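Local coordinates for C381 turret protein (Sulfolobus turreted icosahedral virus, PDB 4IND) that forms the turrets of the virus capsid, as a protein built of three jelly-roll domains in a row and assembled as a pentamer, at residues Gln285-Gln291 / Asn350-Leu354. Residues are numbered along the deposited sequence; the frame is centred on the assembly and turned at random.
Sequences QSILNVQ and NSIQL
Ile287 and Leu288 both turn their backbone N-H groups to Ile352 O, at 2.9 Å from Ile287 N and 3.3 Å from Leu288 N, and both donors come from the same face of the carbonyl plane. The extra residue is Ile287, whose psi of -47° breaks the extended run and tips its side chain toward the facing strand. With CG1 beside its own backbone N (chi1 -56°), Ile287 spreads over two neighbours: CB lies 4.1 Å from Ile352 CG2, while CD1 reaches along to Leu354 CB at 4.3 Å. Leu369 and Leu371 of strand 365-377, in the opposing sheet, also touch Ile287, and Ile352 packs on Leu297 and Leu299. The other face is polar. There a water links Ser286 OG to Ser351 OG, whose hydroxyl also bonds Tyr327 OH, and the Asn289 amide lies alongside with CG 3.8 Å from Ser351 OG. Asn289 CG stands anti to the backbone N (chi1 -177°), which brings OD1 round to accept the N-H of Gln291 in an Asx turn at the strand's end. Beside this turn the side chains of Val290 and Asn350 cross obliquely, with CG2 of Val290 3.9 Å from CB of Asn350, and Val290 N bonds Asn350 O. An antiparallel pair of strands interrupted by a classic beta bulge thus lines one wall of the C-terminal jelly roll, its apolar face turned into the sandwich.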
ATOM      1  N   GLN A 285     -11.571  40.223 -10.676  1.00 51.77           N
ATOM      2  CA  GLN A 285     -11.058  39.697 -11.932  1.00 50.31           C
ATOM      3  C   GLN A 285     -10.805  38.201 -11.847  1.00 42.47           C
ATOM      4  O   GLN A 285     -10.003  37.749 -11.028  1.00 43.00           O
ATOM      5  CB  GLN A 285      -9.758  40.411 -12.287  1.00 52.64           C
ATOM      6  CG  GLN A 285      -9.018  39.808 -13.465  1.00 54.42           C
ATOM      7  CD  GLN A 285      -9.703  40.091 -14.775  1.00 57.33           C
ATOM      8  OE1 GLN A 285      -9.898  41.248 -15.145  1.00 63.99           O
ATOM      9  NE2 GLN A 285     -10.079  39.036 -15.486  1.00 55.47           N
ATOM     10  N   SER A 286     -11.489  37.427 -12.683  1.00 46.59           N
ATOM     11  CA  SER A 286     -11.237  35.991 -12.727  1.00 45.62           C
ATOM     12  C   SER A 286      -9.867  35.763 -13.331  1.00 41.56           C
ATOM     13  O   SER A 286      -9.512  36.391 -14.328  1.00 45.26           O
ATOM     14  CB  SER A 286     -12.304  35.269 -13.551  1.00 50.69           C
ATOM     15  OG  SER A 286     -11.975  33.895 -13.691  1.00 52.65           O
ATOM     16  N   ILE A 287      -9.092  34.873 -12.723  1.00 31.87           N
ATOM     17  CA  ILE A 287      -7.781  34.539 -13.255  1.00 45.96           C
ATOM     18  C   ILE A 287      -7.869  33.193 -13.943  1.00 47.13           C
ATOM     19  O   ILE A 287      -7.387  33.014 -15.068  1.00 38.27           O
ATOM     20  CB  ILE A 287      -6.721  34.446 -12.142  1.00 39.71           C
ATOM     21  CG1 ILE A 287      -6.682  35.747 -11.344  1.00 39.60           C
ATOM     22  CG2 ILE A 287      -5.358  34.126 -12.729  1.00 34.53           C
ATOM     23  CD1 ILE A 287      -6.510  36.961 -12.204  1.00 42.27           C
ATOM     24  N   LEU A 288      -8.489  32.236 -13.264  0.51 44.82           N
ATOM     25  CA  LEU A 288      -8.615  30.903 -13.813  0.51 44.79           C
ATOM     26  C   LEU A 288      -9.774  30.169 -13.154  0.51 41.49           C
ATOM     27  O   LEU A 288      -9.980  30.270 -11.948  0.51 38.58           O
ATOM     28  CB  LEU A 288      -7.307  30.137 -13.621  0.51 49.63           C
ATOM     29  CG  LEU A 288      -7.115  28.863 -14.445  0.51 54.00           C
ATOM     30  CD1 LEU A 288      -7.845  28.973 -15.783  0.51 53.23           C
ATOM     31  CD2 LEU A 288      -5.627  28.618 -14.651  0.51 56.65           C
ATOM     32  N   ASN A 289     -10.534  29.442 -13.963  1.00 35.34           N
ATOM     33  CA  ASN A 289     -11.662  28.650 -13.473  1.00 35.08           C
ATOM     34  C   ASN A 289     -11.725  27.344 -14.245  1.00 35.92           C
ATOM     35  O   ASN A 289     -12.073  27.339 -15.428  1.00 39.23           O
ATOM     36  CB  ASN A 289     -12.977  29.419 -13.615  1.00 33.43           C
ATOM     37  CG  ASN A 289     -14.164  28.649 -13.057  1.00 38.44           C
ATOM     38  OD1 ASN A 289     -14.080  27.436 -12.823  1.00 41.43           O
ATOM     39  ND2 ASN A 289     -15.271  29.345 -12.839  1.00 39.65           N
ATOM     40  N   VAL A 290     -11.360  26.238 -13.598  1.00 28.79           N
ATOM     41  CA  VAL A 290     -11.366  24.943 -14.301  1.00 30.89           C
ATOM     42  C   VAL A 290     -12.449  24.023 -13.778  1.00 32.55           C
ATOM     43  O   VAL A 290     -12.432  22.811 -14.027  1.00 36.07           O
ATOM     44  CB  VAL A 290      -9.982  24.255 -14.290  1.00 33.31           C
ATOM     45  CG1 VAL A 290      -8.932  25.172 -14.936  1.00 34.27           C
ATOM     46  CG2 VAL A 290      -9.564  23.906 -12.851  1.00 31.98           C
ATOM     47  N   GLN A 291     -13.420  24.595 -13.081  1.00 30.83           N
ATOM     48  CA  GLN A 291     -14.551  23.775 -12.605  1.00 36.70           C
ATOM     49  C   GLN A 291     -15.251  23.058 -13.763  1.00 48.04           C
ATOM     50  O   GLN A 291     -15.561  23.672 -14.789  1.00 42.60           O
ATOM     51  CB  GLN A 291     -15.573  24.625 -11.834  1.00 40.32           C
ATOM     52  CG  GLN A 291     -16.753  23.795 -11.290  1.00 43.13           C
ATOM     53  CD  GLN A 291     -17.862  24.649 -10.705  1.00 52.79           C
ATOM     54  OE1 GLN A 291     -18.111  25.768 -11.162  1.00 50.65           O
ATOM     55  NE2 GLN A 291     -18.542  24.119  -9.688  1.00 55.32           N
ATOM     56  N   ASN A 350     -10.142  25.076  -7.589  1.00 34.90           N
ATOM     57  CA  ASN A 350     -10.343  24.974  -9.036  1.00 30.84           C
ATOM     58  C   ASN A 350     -10.758  26.303  -9.637  1.00 36.03           C
ATOM     59  O   ASN A 350     -11.097  26.390 -10.819  1.00 33.68           O
ATOM     60  CB  ASN A 350     -11.350  23.864  -9.393  1.00 34.90           C
ATOM     61  CG  ASN A 350     -12.672  24.007  -8.675  1.00 34.35           C
ATOM     62  OD1 ASN A 350     -13.022  25.086  -8.211  1.00 34.36           O
ATOM     63  ND2 ASN A 350     -13.417  22.896  -8.568  1.00 35.24           N
ATOM     64  N   SER A 351     -10.747  27.345  -8.815  1.00 34.22           N
ATOM     65  CA  SER A 351     -11.047  28.689  -9.306  1.00 34.14           C
ATOM     66  C   SER A 351     -10.291  29.744  -8.512  1.00 36.35           C
ATOM     67  O   SER A 351     -10.236  29.682  -7.280  1.00 33.69           O
ATOM     68  CB  SER A 351     -12.547  28.951  -9.268  1.00 37.96           C
ATOM     69  OG  SER A 351     -12.843  30.195  -9.864  1.00 41.69           O
ATOM     70  N   ILE A 352      -9.698  30.697  -9.235  1.00 31.71           N
ATOM     71  CA  ILE A 352      -8.877  31.766  -8.662  1.00 34.45           C
ATOM     72  C   ILE A 352      -9.364  33.113  -9.175  1.00 38.83           C
ATOM     73  O   ILE A 352      -9.609  33.264 -10.368  1.00 39.27           O
ATOM     74  CB  ILE A 352      -7.424  31.659  -9.120  1.00 43.84           C
ATOM     75  CG1 ILE A 352      -6.895  30.255  -8.898  1.00 43.53           C
ATOM     76  CG2 ILE A 352      -6.553  32.685  -8.402  1.00 48.89           C
ATOM     77  CD1 ILE A 352      -6.870  29.862  -7.462  1.00 52.91           C
ATOM     78  N   GLN A 353      -9.483  34.097  -8.287  1.00 38.23           N
ATOM     79  CA  GLN A 353      -9.804  35.459  -8.709  1.00 42.32           C
ATOM     80  C   GLN A 353      -8.984  36.481  -7.913  1.00 45.25           C
ATOM     81  O   GLN A 353      -8.496  36.198  -6.815  1.00 48.01           O
ATOM     82  CB  GLN A 353     -11.305  35.745  -8.566  1.00 39.74           C
ATOM     83  CG  GLN A 353     -11.794  35.751  -7.121  1.00 40.21           C
ATOM     84  CD  GLN A 353     -13.299  35.909  -7.005  1.00 46.80           C
ATOM     85  OE1 GLN A 353     -14.045  35.621  -7.949  1.00 47.81           O
ATOM     86  NE2 GLN A 353     -13.757  36.382  -5.841  1.00 38.17           N
ATOM     87  N   LEU A 354      -8.805  37.658  -8.497  1.00 43.98           N
ATOM     88  CA  LEU A 354      -8.153  38.771  -7.817  1.00 40.70           C
ATOM     89  C   LEU A 354      -9.185  39.848  -7.541  1.00 44.41           C
ATOM     90  O   LEU A 354      -9.902  40.297  -8.449  1.00 41.16           O
ATOM     91  CB  LEU A 354      -7.041  39.358  -8.677  1.00 44.41           C
ATOM     92  CG  LEU A 354      -6.215  40.462  -8.018  1.00 40.83           C
ATOM     93  CD1 LEU A 354      -5.337  39.887  -6.918  1.00 40.02           C
ATOM     94  CD2 LEU A 354      -5.363  41.167  -9.054  1.00 41.76           C
TER
HETATM   95  O   HOH W   1     -12.628  32.549 -11.663  1.00 44.49           O